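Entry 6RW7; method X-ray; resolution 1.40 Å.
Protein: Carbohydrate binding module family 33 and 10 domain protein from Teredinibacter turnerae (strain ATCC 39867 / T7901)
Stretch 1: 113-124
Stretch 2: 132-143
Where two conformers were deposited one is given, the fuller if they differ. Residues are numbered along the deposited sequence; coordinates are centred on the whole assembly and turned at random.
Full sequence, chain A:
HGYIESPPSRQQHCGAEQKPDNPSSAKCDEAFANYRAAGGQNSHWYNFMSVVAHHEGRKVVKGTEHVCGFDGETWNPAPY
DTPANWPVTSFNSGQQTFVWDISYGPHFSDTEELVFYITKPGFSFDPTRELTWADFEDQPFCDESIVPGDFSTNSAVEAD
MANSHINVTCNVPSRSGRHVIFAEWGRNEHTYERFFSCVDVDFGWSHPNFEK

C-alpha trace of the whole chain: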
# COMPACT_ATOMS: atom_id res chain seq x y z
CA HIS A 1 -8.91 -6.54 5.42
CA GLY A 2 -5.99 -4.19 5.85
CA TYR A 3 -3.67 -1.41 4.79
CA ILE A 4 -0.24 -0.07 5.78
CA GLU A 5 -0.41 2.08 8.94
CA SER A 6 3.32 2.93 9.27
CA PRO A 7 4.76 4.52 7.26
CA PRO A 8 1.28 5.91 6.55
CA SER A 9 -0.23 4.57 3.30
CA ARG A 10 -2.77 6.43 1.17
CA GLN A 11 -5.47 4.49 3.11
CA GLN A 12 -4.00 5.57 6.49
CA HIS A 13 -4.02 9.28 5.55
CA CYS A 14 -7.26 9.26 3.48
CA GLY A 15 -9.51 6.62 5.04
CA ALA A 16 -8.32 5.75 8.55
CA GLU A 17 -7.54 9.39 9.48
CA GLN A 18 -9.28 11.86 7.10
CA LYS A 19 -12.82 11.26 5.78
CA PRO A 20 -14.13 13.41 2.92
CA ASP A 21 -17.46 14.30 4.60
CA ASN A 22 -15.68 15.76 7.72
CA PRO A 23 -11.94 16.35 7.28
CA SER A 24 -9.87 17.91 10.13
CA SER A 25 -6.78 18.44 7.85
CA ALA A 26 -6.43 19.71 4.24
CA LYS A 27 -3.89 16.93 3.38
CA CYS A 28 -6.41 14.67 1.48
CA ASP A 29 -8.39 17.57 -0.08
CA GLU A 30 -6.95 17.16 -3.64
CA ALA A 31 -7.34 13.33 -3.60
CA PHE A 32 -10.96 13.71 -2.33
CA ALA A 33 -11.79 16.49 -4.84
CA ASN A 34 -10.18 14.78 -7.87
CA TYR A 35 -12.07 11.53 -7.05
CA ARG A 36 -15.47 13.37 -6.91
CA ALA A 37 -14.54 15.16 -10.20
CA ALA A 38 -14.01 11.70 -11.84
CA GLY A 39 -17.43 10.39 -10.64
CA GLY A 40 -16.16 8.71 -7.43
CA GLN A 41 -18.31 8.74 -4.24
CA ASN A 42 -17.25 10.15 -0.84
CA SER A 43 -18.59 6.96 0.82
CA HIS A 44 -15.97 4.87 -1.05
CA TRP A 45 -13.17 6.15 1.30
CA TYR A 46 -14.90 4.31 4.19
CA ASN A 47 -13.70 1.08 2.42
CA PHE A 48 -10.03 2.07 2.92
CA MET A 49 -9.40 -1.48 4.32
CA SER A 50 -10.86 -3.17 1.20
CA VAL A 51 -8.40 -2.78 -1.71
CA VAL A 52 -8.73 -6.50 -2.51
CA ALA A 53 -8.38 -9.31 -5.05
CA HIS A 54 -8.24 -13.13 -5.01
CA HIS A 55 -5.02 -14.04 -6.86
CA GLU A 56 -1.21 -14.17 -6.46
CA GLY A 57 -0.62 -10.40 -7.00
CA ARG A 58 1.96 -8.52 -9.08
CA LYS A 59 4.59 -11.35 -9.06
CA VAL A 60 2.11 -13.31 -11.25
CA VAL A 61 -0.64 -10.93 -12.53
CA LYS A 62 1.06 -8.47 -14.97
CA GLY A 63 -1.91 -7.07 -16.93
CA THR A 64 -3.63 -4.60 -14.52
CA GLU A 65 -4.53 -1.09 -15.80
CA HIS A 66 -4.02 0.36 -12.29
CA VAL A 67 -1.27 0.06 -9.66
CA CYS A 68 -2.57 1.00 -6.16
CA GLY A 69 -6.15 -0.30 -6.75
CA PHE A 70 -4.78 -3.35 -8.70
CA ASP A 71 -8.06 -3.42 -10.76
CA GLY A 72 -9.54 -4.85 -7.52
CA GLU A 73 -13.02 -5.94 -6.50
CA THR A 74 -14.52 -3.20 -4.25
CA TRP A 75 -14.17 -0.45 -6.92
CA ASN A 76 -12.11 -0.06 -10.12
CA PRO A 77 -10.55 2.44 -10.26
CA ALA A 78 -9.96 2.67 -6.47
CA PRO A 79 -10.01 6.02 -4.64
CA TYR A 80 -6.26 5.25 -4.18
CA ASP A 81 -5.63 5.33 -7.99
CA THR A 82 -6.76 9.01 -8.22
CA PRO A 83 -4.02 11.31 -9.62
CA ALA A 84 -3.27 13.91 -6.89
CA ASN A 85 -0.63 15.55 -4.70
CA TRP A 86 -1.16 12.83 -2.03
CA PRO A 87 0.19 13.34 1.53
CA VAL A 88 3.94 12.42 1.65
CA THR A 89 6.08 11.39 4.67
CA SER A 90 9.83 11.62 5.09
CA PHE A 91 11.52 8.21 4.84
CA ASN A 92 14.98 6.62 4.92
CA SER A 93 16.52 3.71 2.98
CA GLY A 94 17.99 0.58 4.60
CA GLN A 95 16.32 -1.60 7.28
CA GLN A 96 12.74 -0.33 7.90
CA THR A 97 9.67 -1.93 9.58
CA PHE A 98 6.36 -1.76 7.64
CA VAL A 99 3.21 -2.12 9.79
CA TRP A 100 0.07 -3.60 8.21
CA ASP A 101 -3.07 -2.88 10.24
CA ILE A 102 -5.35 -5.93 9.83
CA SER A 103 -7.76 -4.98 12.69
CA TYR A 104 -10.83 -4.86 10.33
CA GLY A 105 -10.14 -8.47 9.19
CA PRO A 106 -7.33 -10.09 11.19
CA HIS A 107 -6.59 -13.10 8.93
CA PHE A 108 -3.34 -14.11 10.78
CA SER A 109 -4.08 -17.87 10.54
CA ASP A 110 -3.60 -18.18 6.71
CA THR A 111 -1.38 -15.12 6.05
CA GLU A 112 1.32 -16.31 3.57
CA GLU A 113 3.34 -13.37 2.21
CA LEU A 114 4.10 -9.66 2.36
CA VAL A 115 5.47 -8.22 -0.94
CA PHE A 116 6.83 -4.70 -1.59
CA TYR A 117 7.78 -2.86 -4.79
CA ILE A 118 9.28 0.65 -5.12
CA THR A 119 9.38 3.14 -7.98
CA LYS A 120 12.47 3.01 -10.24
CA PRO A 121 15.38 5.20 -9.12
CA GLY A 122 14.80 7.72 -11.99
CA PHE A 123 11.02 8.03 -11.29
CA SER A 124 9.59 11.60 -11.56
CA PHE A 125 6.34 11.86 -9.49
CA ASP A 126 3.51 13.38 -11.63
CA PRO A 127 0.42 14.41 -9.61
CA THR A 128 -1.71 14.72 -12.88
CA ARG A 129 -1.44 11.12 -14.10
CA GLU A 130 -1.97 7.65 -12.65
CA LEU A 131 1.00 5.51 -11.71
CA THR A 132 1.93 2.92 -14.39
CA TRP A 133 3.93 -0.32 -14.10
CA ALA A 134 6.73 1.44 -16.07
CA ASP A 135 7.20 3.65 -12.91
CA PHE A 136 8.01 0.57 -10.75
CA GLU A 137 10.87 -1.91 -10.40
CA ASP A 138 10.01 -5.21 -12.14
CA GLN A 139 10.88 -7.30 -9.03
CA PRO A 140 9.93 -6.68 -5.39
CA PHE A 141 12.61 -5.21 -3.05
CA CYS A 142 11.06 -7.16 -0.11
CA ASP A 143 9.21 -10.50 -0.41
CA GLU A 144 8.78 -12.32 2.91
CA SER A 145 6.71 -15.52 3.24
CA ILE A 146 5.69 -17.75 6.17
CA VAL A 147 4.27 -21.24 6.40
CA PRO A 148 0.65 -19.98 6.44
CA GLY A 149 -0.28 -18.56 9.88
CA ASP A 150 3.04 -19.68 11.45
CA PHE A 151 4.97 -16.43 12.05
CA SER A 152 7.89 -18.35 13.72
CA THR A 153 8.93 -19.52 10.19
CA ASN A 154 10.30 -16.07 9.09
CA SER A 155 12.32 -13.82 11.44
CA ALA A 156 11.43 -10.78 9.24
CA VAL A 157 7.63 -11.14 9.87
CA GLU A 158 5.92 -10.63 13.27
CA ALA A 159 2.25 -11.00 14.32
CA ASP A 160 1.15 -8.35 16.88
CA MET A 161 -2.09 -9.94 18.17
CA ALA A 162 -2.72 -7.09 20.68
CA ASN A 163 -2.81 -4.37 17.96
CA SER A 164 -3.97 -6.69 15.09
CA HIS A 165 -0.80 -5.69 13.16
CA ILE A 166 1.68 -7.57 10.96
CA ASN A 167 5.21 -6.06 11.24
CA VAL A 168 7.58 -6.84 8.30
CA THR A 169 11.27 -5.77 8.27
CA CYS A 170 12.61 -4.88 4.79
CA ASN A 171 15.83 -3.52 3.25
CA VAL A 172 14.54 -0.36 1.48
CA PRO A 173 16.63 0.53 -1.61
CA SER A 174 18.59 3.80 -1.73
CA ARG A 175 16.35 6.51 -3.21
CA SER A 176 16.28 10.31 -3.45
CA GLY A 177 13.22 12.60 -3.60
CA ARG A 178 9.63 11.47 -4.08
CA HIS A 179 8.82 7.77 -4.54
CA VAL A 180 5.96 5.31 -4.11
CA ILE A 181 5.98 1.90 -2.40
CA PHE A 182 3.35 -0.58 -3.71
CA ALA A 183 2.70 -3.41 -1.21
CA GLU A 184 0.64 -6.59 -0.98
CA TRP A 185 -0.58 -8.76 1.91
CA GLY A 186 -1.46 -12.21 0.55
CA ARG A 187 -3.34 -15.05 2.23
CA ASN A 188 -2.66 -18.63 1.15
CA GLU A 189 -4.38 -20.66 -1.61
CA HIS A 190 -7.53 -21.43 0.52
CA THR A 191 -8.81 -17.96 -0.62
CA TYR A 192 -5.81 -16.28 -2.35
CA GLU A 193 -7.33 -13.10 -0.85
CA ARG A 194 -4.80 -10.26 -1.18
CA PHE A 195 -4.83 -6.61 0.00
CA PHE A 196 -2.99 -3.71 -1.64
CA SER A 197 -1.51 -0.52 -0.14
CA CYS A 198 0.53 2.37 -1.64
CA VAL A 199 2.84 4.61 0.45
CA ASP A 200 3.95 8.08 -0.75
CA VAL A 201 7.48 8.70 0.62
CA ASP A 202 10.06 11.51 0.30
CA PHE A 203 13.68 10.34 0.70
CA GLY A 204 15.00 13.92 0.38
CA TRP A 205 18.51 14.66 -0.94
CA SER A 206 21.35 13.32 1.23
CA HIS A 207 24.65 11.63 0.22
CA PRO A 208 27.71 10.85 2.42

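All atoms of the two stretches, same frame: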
# COMPACT_ATOMS: atom_id res chain seq x y z
N GLU A 113 2.18 -14.18 2.63
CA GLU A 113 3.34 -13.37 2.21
C GLU A 113 3.03 -11.88 2.24
O GLU A 113 1.88 -11.45 2.16
CB GLU A 113 3.84 -13.80 0.84
CG GLU A 113 2.79 -13.67 -0.24
CD GLU A 113 3.21 -13.99 -1.66
OE1 GLU A 113 4.22 -14.70 -1.83
OE2 GLU A 113 2.57 -13.49 -2.59
N LEU A 114 4.11 -11.13 2.37
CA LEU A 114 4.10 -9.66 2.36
C LEU A 114 5.10 -9.27 1.28
O LEU A 114 6.27 -9.68 1.37
CB LEU A 114 4.54 -9.12 3.72
CG LEU A 114 3.64 -9.31 4.94
CD1 LEU A 114 2.30 -8.66 4.76
CD2 LEU A 114 3.53 -10.75 5.40
N VAL A 115 4.65 -8.54 0.26
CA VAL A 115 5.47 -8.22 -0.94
C VAL A 115 5.50 -6.71 -1.09
O VAL A 115 4.47 -6.08 -0.91
CB VAL A 115 4.87 -8.92 -2.18
CG1 VAL A 115 5.77 -8.80 -3.38
CG2 VAL A 115 4.56 -10.38 -1.91
N PHE A 116 6.66 -6.16 -1.46
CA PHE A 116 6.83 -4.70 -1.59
C PHE A 116 7.63 -4.38 -2.84
O PHE A 116 8.71 -4.96 -3.03
CB PHE A 116 7.59 -4.12 -0.40
CG PHE A 116 6.97 -4.32 0.95
CD1 PHE A 116 7.07 -5.54 1.61
CD2 PHE A 116 6.28 -3.29 1.56
CE1 PHE A 116 6.52 -5.69 2.88
CE2 PHE A 116 5.71 -3.46 2.80
CZ PHE A 116 5.83 -4.65 3.46
N TYR A 117 7.12 -3.43 -3.60
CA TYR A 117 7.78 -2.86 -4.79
C TYR A 117 8.01 -1.38 -4.54
O TYR A 117 7.23 -0.76 -3.83
CB TYR A 117 6.90 -3.02 -6.02
CG TYR A 117 6.65 -4.42 -6.49
CD1 TYR A 117 5.70 -5.24 -5.89
CD2 TYR A 117 7.32 -4.92 -7.60
CE1 TYR A 117 5.49 -6.52 -6.36
CE2 TYR A 117 7.07 -6.17 -8.12
CZ TYR A 117 6.13 -6.98 -7.50
OH TYR A 117 5.90 -8.26 -7.96
N ILE A 118 9.04 -0.82 -5.18
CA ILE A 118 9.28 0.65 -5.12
C ILE A 118 9.42 1.17 -6.54
O ILE A 118 9.80 0.39 -7.44
CB ILE A 118 10.50 0.96 -4.22
CG1 ILE A 118 10.55 2.45 -3.86
CG2 ILE A 118 11.80 0.45 -4.82
CD1 ILE A 118 11.46 2.73 -2.71
N THR A 119 9.15 2.45 -6.70
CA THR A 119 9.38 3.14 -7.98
C THR A 119 10.86 3.02 -8.37
O THR A 119 11.75 2.91 -7.50
CB THR A 119 8.84 4.57 -7.92
OG1 THR A 119 9.21 5.16 -6.67
CG2 THR A 119 7.33 4.60 -8.11
N LYS A 120 11.11 3.03 -9.67
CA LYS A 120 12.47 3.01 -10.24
C LYS A 120 13.25 4.21 -9.74
O LYS A 120 12.69 5.24 -9.39
CB LYS A 120 12.38 3.02 -11.76
CG LYS A 120 11.77 1.79 -12.38
CD LYS A 120 11.95 1.78 -13.88
CE LYS A 120 11.77 0.40 -14.47
NZ LYS A 120 10.35 0.15 -14.71
N PRO A 121 14.59 4.11 -9.69
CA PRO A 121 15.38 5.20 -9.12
C PRO A 121 15.20 6.54 -9.84
O PRO A 121 15.29 7.56 -9.19
CB PRO A 121 16.82 4.70 -9.16
CG PRO A 121 16.80 3.54 -10.10
CD PRO A 121 15.41 2.95 -10.07
N GLY A 122 14.97 6.52 -11.15
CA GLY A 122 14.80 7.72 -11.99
C GLY A 122 13.37 8.20 -12.07
O GLY A 122 13.08 9.13 -12.83
N PHE A 123 12.46 7.63 -11.28
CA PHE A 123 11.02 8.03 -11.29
C PHE A 123 10.85 9.52 -10.97
O PHE A 123 11.48 10.01 -10.04
CB PHE A 123 10.28 7.21 -10.22
CG PHE A 123 8.86 7.62 -9.93
CD1 PHE A 123 7.85 7.41 -10.86
CD2 PHE A 123 8.51 8.20 -8.72
CE1 PHE A 123 6.53 7.75 -10.56
CE2 PHE A 123 7.20 8.54 -8.43
CZ PHE A 123 6.20 8.29 -9.35
N SER A 124 9.95 10.17 -11.71
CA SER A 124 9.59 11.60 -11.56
C SER A 124 8.09 11.67 -11.25
O SER A 124 7.29 11.47 -12.18
CB SER A 124 9.95 12.37 -12.82
OG SER A 124 9.75 13.75 -12.61
N THR A 132 1.88 4.02 -13.41
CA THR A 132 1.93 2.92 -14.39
C THR A 132 2.97 1.92 -13.91
O THR A 132 3.85 2.30 -13.09
CB THR A 132 2.28 3.40 -15.80
OG1 THR A 132 3.68 3.73 -15.83
CG2 THR A 132 1.45 4.58 -16.23
N TRP A 133 2.93 0.71 -14.45
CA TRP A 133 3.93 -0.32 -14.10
C TRP A 133 5.32 0.12 -14.55
O TRP A 133 6.30 -0.28 -13.90
CB TRP A 133 3.53 -1.71 -14.61
CG TRP A 133 2.33 -2.19 -13.87
CD1 TRP A 133 1.09 -2.42 -14.38
CD2 TRP A 133 2.23 -2.40 -12.45
NE1 TRP A 133 0.23 -2.78 -13.39
CE2 TRP A 133 0.89 -2.77 -12.20
CE3 TRP A 133 3.12 -2.33 -11.38
CZ2 TRP A 133 0.42 -3.07 -10.92
CZ3 TRP A 133 2.66 -2.63 -10.12
CH2 TRP A 133 1.32 -2.97 -9.89
N ALA A 134 5.42 0.94 -15.59
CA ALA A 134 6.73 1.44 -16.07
C ALA A 134 7.40 2.30 -14.98
O ALA A 134 8.61 2.44 -15.01
CB ALA A 134 6.54 2.22 -17.34
N ASP A 135 6.64 2.84 -14.02
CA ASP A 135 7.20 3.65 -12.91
C ASP A 135 7.91 2.76 -11.89
O ASP A 135 8.69 3.31 -11.10
CB ASP A 135 6.11 4.43 -12.20
CG ASP A 135 5.43 5.48 -13.05
OD1 ASP A 135 6.14 6.09 -13.89
OD2 ASP A 135 4.19 5.73 -12.84
N PHE A 136 7.60 1.46 -11.85
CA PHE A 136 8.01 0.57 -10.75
C PHE A 136 9.07 -0.41 -11.19
O PHE A 136 9.13 -0.81 -12.37
CB PHE A 136 6.81 -0.22 -10.20
CG PHE A 136 5.94 0.64 -9.33
CD1 PHE A 136 4.93 1.42 -9.86
CD2 PHE A 136 6.15 0.67 -7.97
CE1 PHE A 136 4.17 2.26 -9.05
CE2 PHE A 136 5.39 1.51 -7.17
CZ PHE A 136 4.39 2.27 -7.70
N GLU A 137 9.92 -0.79 -10.24
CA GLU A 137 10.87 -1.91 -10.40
C GLU A 137 10.09 -3.17 -10.79
O GLU A 137 8.95 -3.37 -10.28
CB GLU A 137 11.65 -2.15 -9.11
CG GLU A 137 12.59 -1.02 -8.74
CD GLU A 137 13.62 -1.40 -7.68
OE1 GLU A 137 13.26 -2.18 -6.74
OE2 GLU A 137 14.78 -0.91 -7.80
N ASP A 138 10.67 -3.98 -11.65
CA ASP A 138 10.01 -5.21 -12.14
C ASP A 138 9.90 -6.26 -11.04
O ASP A 138 8.99 -7.06 -11.14
CB ASP A 138 10.78 -5.78 -13.34
CG ASP A 138 10.69 -4.87 -14.55
OD1 ASP A 138 9.73 -4.04 -14.63
OD2 ASP A 138 11.58 -4.98 -15.40
N GLN A 139 10.83 -6.29 -10.10
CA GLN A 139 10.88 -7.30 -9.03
C GLN A 139 10.66 -6.59 -7.71
O GLN A 139 11.05 -5.44 -7.52
CB GLN A 139 12.22 -8.04 -9.04
CG GLN A 139 12.45 -8.86 -10.31
CD GLN A 139 11.48 -9.99 -10.43
OE1 GLN A 139 11.16 -10.66 -9.44
NE2 GLN A 139 10.97 -10.22 -11.63
N PRO A 140 10.09 -7.29 -6.71
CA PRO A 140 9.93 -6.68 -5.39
C PRO A 140 11.28 -6.48 -4.70
O PRO A 140 12.16 -7.30 -4.86
CB PRO A 140 9.06 -7.66 -4.60
CG PRO A 140 9.10 -8.94 -5.38
CD PRO A 140 9.50 -8.63 -6.81
N PHE A 141 11.40 -5.43 -3.88
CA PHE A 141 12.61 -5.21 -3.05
C PHE A 141 12.49 -5.98 -1.73
O PHE A 141 13.50 -6.17 -1.07
CB PHE A 141 12.84 -3.73 -2.81
CG PHE A 141 11.88 -3.04 -1.87
CD1 PHE A 141 12.06 -3.08 -0.50
CD2 PHE A 141 10.80 -2.34 -2.36
CE1 PHE A 141 11.19 -2.42 0.35
CE2 PHE A 141 9.94 -1.65 -1.52
CZ PHE A 141 10.12 -1.72 -0.16
N CYS A 142 11.28 -6.40 -1.36
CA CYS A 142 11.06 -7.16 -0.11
C CYS A 142 9.95 -8.15 -0.39
O CYS A 142 8.93 -7.75 -0.96
CB CYS A 142 10.71 -6.18 1.01
SG CYS A 142 10.55 -6.93 2.65
N ASP A 143 10.18 -9.42 -0.11
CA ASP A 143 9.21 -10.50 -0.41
C ASP A 143 9.43 -11.54 0.68
O ASP A 143 10.45 -12.25 0.62
CB ASP A 143 9.37 -11.02 -1.83
CG ASP A 143 8.40 -12.13 -2.20
OD1 ASP A 143 7.58 -12.51 -1.36
OD2 ASP A 143 8.51 -12.63 -3.28
O HOH W 1 6.84 -14.90 -0.92
O HOH W 2 7.48 -9.11 -9.97
O HOH W 3 10.83 -3.02 -6.02
O HOH W 4 9.98 -2.21 -16.42

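What pairs the two backbones? Antiparallel bridging joins Val 115 to Asp 143 and Phe 116 to Cys 142, and Phe 116 N donates to Cys 142 O at 2.8 Å. In return, Phe 116 O receives two weak bonds, from Phe 141 N at 2.9 Å and Cys 142 N at 3.4 Å. Further along, the pairing resumes around Thr 119 and Phe 136: Glu 137 N donates to Ile 118 O at 3.0 Å, and Lys 120 N to Asp 135 O at 2.8 Å. Between these two regions water 3 takes a hydrogen bond from Ile 118 N at 3.0 Å and gives its own to Gln 139 O at 2.9 Å and Glu 137 OE1 at 2.7 Å, satisfying a strand amide that has no direct backbone partner here.

How do the aromatic side chains fill the space around this pairing? The contact buries 988 Å² in all, both sides summed; Tyr 117 gives up 105 Å² of its surface to the other stretch, and Phe 116, Ile 118 and Phe 136 are buried in the whole structure, which suits their apolar side chains. Tyr 117 starts away from the other stretch, but with chi1 at m its ring returns to lie against Pro 140, whose CB sits 4.1 Å from the centroid of the Tyr 117 ring, almost on the ring normal. The compact, puckered ring of Pro 140 presents C-H groups that suit the aromatic face, and Pro 140 CB also meets Val 115 CG1 at 3.7 Å. The Tyr 117 hydroxyl finds a polar partner: OH is 2.7 Å from the oxygen of water 2, which donates to Asp 138 O at 2.8 Å. Phe 141, with chi1 at p, brings its ring face to Phe 116, CB of Phe 116 lying 3.9 Å from the Phe 141 centroid, while Phe 141 CE2 reaches Ile 118 CB at 3.8 Å. The CA-to-CB bond of Phe 136 points away overall, although CB touches the other stretch, and with chi1 at m the ring comes nearer; Thr 119 CG2 lies over its face, 3.8 Å from the centroid.

Why does Lys 120 suit the far end? Its long chain, m at chi1 and t at chi2 and chi3, turns to p at chi4 and places NZ among carbonyls, donating to Phe 136 O at 2.8 Å and Ala 134 O at 2.9 Å. Water 4 accepts from Lys 120 NZ at 2.9 Å and donates to Asp 138 OD1 at 2.6 Å, linking charges too far apart for a salt bridge. Nearby, Asp 135 OD2 accepts from Thr 132 N at 2.9 Å, and Phe 123 sets its ring edge against the Asp 135 carboxylate, CE1 to CG 3.5 Å.

How are two acids tolerated at the other end? Glu 113 OE1 and Asp 143 OD1 stand 4.0 Å apart, and water 1 donates to both, at 2.8 Å to Glu 113 OE1 and 2.5 Å to Asp 143 OD1.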